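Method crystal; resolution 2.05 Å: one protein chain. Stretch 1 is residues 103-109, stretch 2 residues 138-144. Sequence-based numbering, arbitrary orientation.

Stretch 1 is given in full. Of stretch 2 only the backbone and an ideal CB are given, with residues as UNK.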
# COMPACT_ATOMS: atom_id res chain seq x y z
N HIS A 103 0.82 -11.41 -29.22
CA HIS A 103 0.72 -12.53 -28.29
C HIS A 103 -0.31 -13.57 -28.78
O HIS A 103 -0.07 -14.77 -28.63
CB HIS A 103 0.27 -12.07 -26.89
CG HIS A 103 -0.16 -13.20 -26.01
ND1 HIS A 103 -1.48 -13.58 -25.86
CD2 HIS A 103 0.57 -14.07 -25.26
CE1 HIS A 103 -1.56 -14.61 -25.04
NE2 HIS A 103 -0.33 -14.94 -24.67
N MET A 104 -1.43 -13.15 -29.36
CA MET A 104 -2.49 -14.12 -29.75
C MET A 104 -1.91 -15.03 -30.85
O MET A 104 -2.10 -16.24 -30.86
CB MET A 104 -3.71 -13.39 -30.36
CG MET A 104 -4.50 -12.45 -29.40
SD MET A 104 -4.84 -13.16 -27.77
CE MET A 104 -6.05 -14.37 -28.28
N GLN A 105 -1.16 -14.45 -31.78
CA GLN A 105 -0.54 -15.28 -32.82
C GLN A 105 0.53 -16.22 -32.26
O GLN A 105 0.55 -17.41 -32.59
CB GLN A 105 0.14 -14.42 -33.88
CG GLN A 105 0.79 -15.27 -34.98
CD GLN A 105 -0.21 -15.64 -36.09
OE1 GLN A 105 -1.41 -15.39 -35.96
NE2 GLN A 105 0.28 -16.21 -37.17
N LEU A 106 1.46 -15.66 -31.49
CA LEU A 106 2.58 -16.45 -30.97
C LEU A 106 2.11 -17.58 -30.06
O LEU A 106 2.61 -18.70 -30.11
CB LEU A 106 3.65 -15.61 -30.27
CG LEU A 106 4.24 -14.52 -31.18
CD1 LEU A 106 5.49 -13.93 -30.56
CD2 LEU A 106 4.61 -15.09 -32.52
N SER A 107 1.16 -17.30 -29.18
CA SER A 107 0.82 -18.38 -28.27
C SER A 107 -0.01 -19.43 -29.00
O SER A 107 0.04 -20.60 -28.62
CB SER A 107 0.03 -17.89 -27.07
OG SER A 107 -1.17 -17.34 -27.56
N ARG A 108 -0.80 -19.04 -29.99
CA ARG A 108 -1.47 -20.04 -30.84
C ARG A 108 -0.47 -20.96 -31.57
O ARG A 108 -0.73 -22.16 -31.74
CB ARG A 108 -2.50 -19.34 -31.74
CG ARG A 108 -3.43 -20.23 -32.56
CD ARG A 108 -4.24 -21.23 -31.75
NE ARG A 108 -5.29 -20.55 -30.99
CZ ARG A 108 -6.15 -21.17 -30.19
NH1 ARG A 108 -7.07 -20.45 -29.56
NH2 ARG A 108 -6.09 -22.48 -30.03
N GLY A 109 0.70 -20.44 -31.94
CA GLY A 109 1.78 -21.27 -32.48
C GLY A 109 2.13 -22.42 -31.54
O GLY A 109 2.32 -23.58 -31.96
N UNK A 138 0.28 -16.60 -44.60
CA UNK A 138 -1.11 -16.70 -45.01
C UNK A 138 -2.13 -16.90 -43.90
O UNK A 138 -3.32 -16.72 -44.14
CB UNK A 138 -1.24 -17.86 -46.00
N UNK A 139 -1.70 -17.28 -42.70
CA UNK A 139 -2.67 -17.56 -41.65
C UNK A 139 -2.44 -16.65 -40.45
O UNK A 139 -1.35 -16.66 -39.86
CB UNK A 139 -2.59 -19.03 -41.23
N UNK A 140 -3.45 -15.87 -40.08
CA UNK A 140 -3.39 -14.99 -38.90
C UNK A 140 -4.51 -15.47 -37.98
O UNK A 140 -5.69 -15.37 -38.32
CB UNK A 140 -3.54 -13.51 -39.26
N UNK A 141 -4.13 -16.05 -36.84
CA UNK A 141 -5.03 -16.87 -36.04
C UNK A 141 -5.51 -16.19 -34.75
O UNK A 141 -4.73 -15.97 -33.82
CB UNK A 141 -4.33 -18.19 -35.69
N UNK A 142 -6.80 -15.86 -34.70
CA UNK A 142 -7.43 -15.18 -33.58
C UNK A 142 -8.19 -16.21 -32.76
O UNK A 142 -8.49 -17.29 -33.27
CB UNK A 142 -8.36 -14.06 -34.06
N UNK A 143 -8.50 -15.86 -31.51
CA UNK A 143 -9.15 -16.80 -30.59
C UNK A 143 -10.42 -16.14 -30.12
O UNK A 143 -10.37 -15.02 -29.62
CB UNK A 143 -8.25 -17.18 -29.41
N UNK A 144 -11.57 -16.77 -30.33
CA UNK A 144 -12.84 -16.16 -29.95
C UNK A 144 -13.26 -17.02 -28.77
O UNK A 144 -13.73 -18.16 -28.93
CB UNK A 144 -13.87 -16.13 -31.08

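The second stretch runs into a strand that crosses helix 103-109 almost at right angles, with the axes 7.5 Å apart at closest approach, so only part of it can meet the helix.

Position 138 lies beyond that meeting. Nothing of stretch 1 comes within 5.5 Å of its ideal CB, and the helix sets no preference there; the residue is D138, which makes no contact.

At position 139 CA-to-CB points sideways, with nothing of stretch 1 within 5.5 Å of its ideal CB, and it is the backbone that matters. The carboxamide of Q105 reaches to it, and NE2 of Q105 donates to O of residue 139 at 3.2 Å. Many side chains would be compatible with this bond; the residue is A139.

Position 140 also points sideways. Its ideal CB is 4.4 Å from OE1 of Q105, a loose approach that would admit small or branched side chains, polar or not. The residue is V140, with chi1 t; its CG1 lies 4.2 Å from OE1 of Q105.

Position 141 points toward the helix, its ideal CB 3.8 Å from CG of R108. The backbone N is already engaged, donating to OE1 of Q105 at 2.9 Å and 171°, so the one carboxamide clasps the backbone at both 139 and 141. What remains for the side chain is the aliphatic part of R108, which would suit an apolar residue of modest size, such as alanine, valine or perhaps isoleucine. The residue is V141, and its CG1 packs 3.5 Å from CG of R108.

At position 142 CA-to-CB points away from the helix, which therefore leaves the choice open. C142 makes no contact; the nearest approach of its side chain is CB of C142 to CB of M104, 6.0 Å.

Position 143 points toward the helix again, as alternation along an extended strand predicts. Its ideal CB lies 3.5 Å from NH1 of R108 and 3.7 Å from CE of M104, leaving little room but offering a donor. A short side chain with an acceptor would answer both: serine or threonine, or possibly aspartate for the charge. The residue is S143, with chi1 m. Its OG accepts from NH1 of R108 at 2.6 Å, near the guanidinium plane, and donates to a water at 2.9 Å; that water donates to O of M104 (3.0 Å) and O of V141 (2.6 Å).

At 144 the ideal CB direction is away and nothing of stretch 1 is within 5.5 Å, so the helix sets no preference, and phi/psi of -110/103 is open to most residues; the residue is G144, with no side chain.

Stretch 2 (138-144) DAVVCSG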
# COMPACT_ATOMS: atom_id res chain seq x y z
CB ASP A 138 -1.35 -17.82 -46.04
CG ASP A 138 -0.49 -17.65 -47.28
OD1 ASP A 138 -0.26 -16.50 -47.73
OD2 ASP A 138 -0.03 -18.69 -47.79
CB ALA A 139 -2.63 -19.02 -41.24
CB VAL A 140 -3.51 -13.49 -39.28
CG1 VAL A 140 -3.63 -12.54 -38.07
CG2 VAL A 140 -2.33 -13.09 -40.16
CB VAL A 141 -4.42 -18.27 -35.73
CG1 VAL A 141 -5.49 -19.18 -35.14
CG2 VAL A 141 -3.91 -18.94 -36.99
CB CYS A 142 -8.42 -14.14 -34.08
SG CYS A 142 -7.60 -12.85 -34.99
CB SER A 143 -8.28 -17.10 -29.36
OG SER A 143 -7.12 -17.82 -29.74
O HOH W 1 -5.03 -16.76 -31.37
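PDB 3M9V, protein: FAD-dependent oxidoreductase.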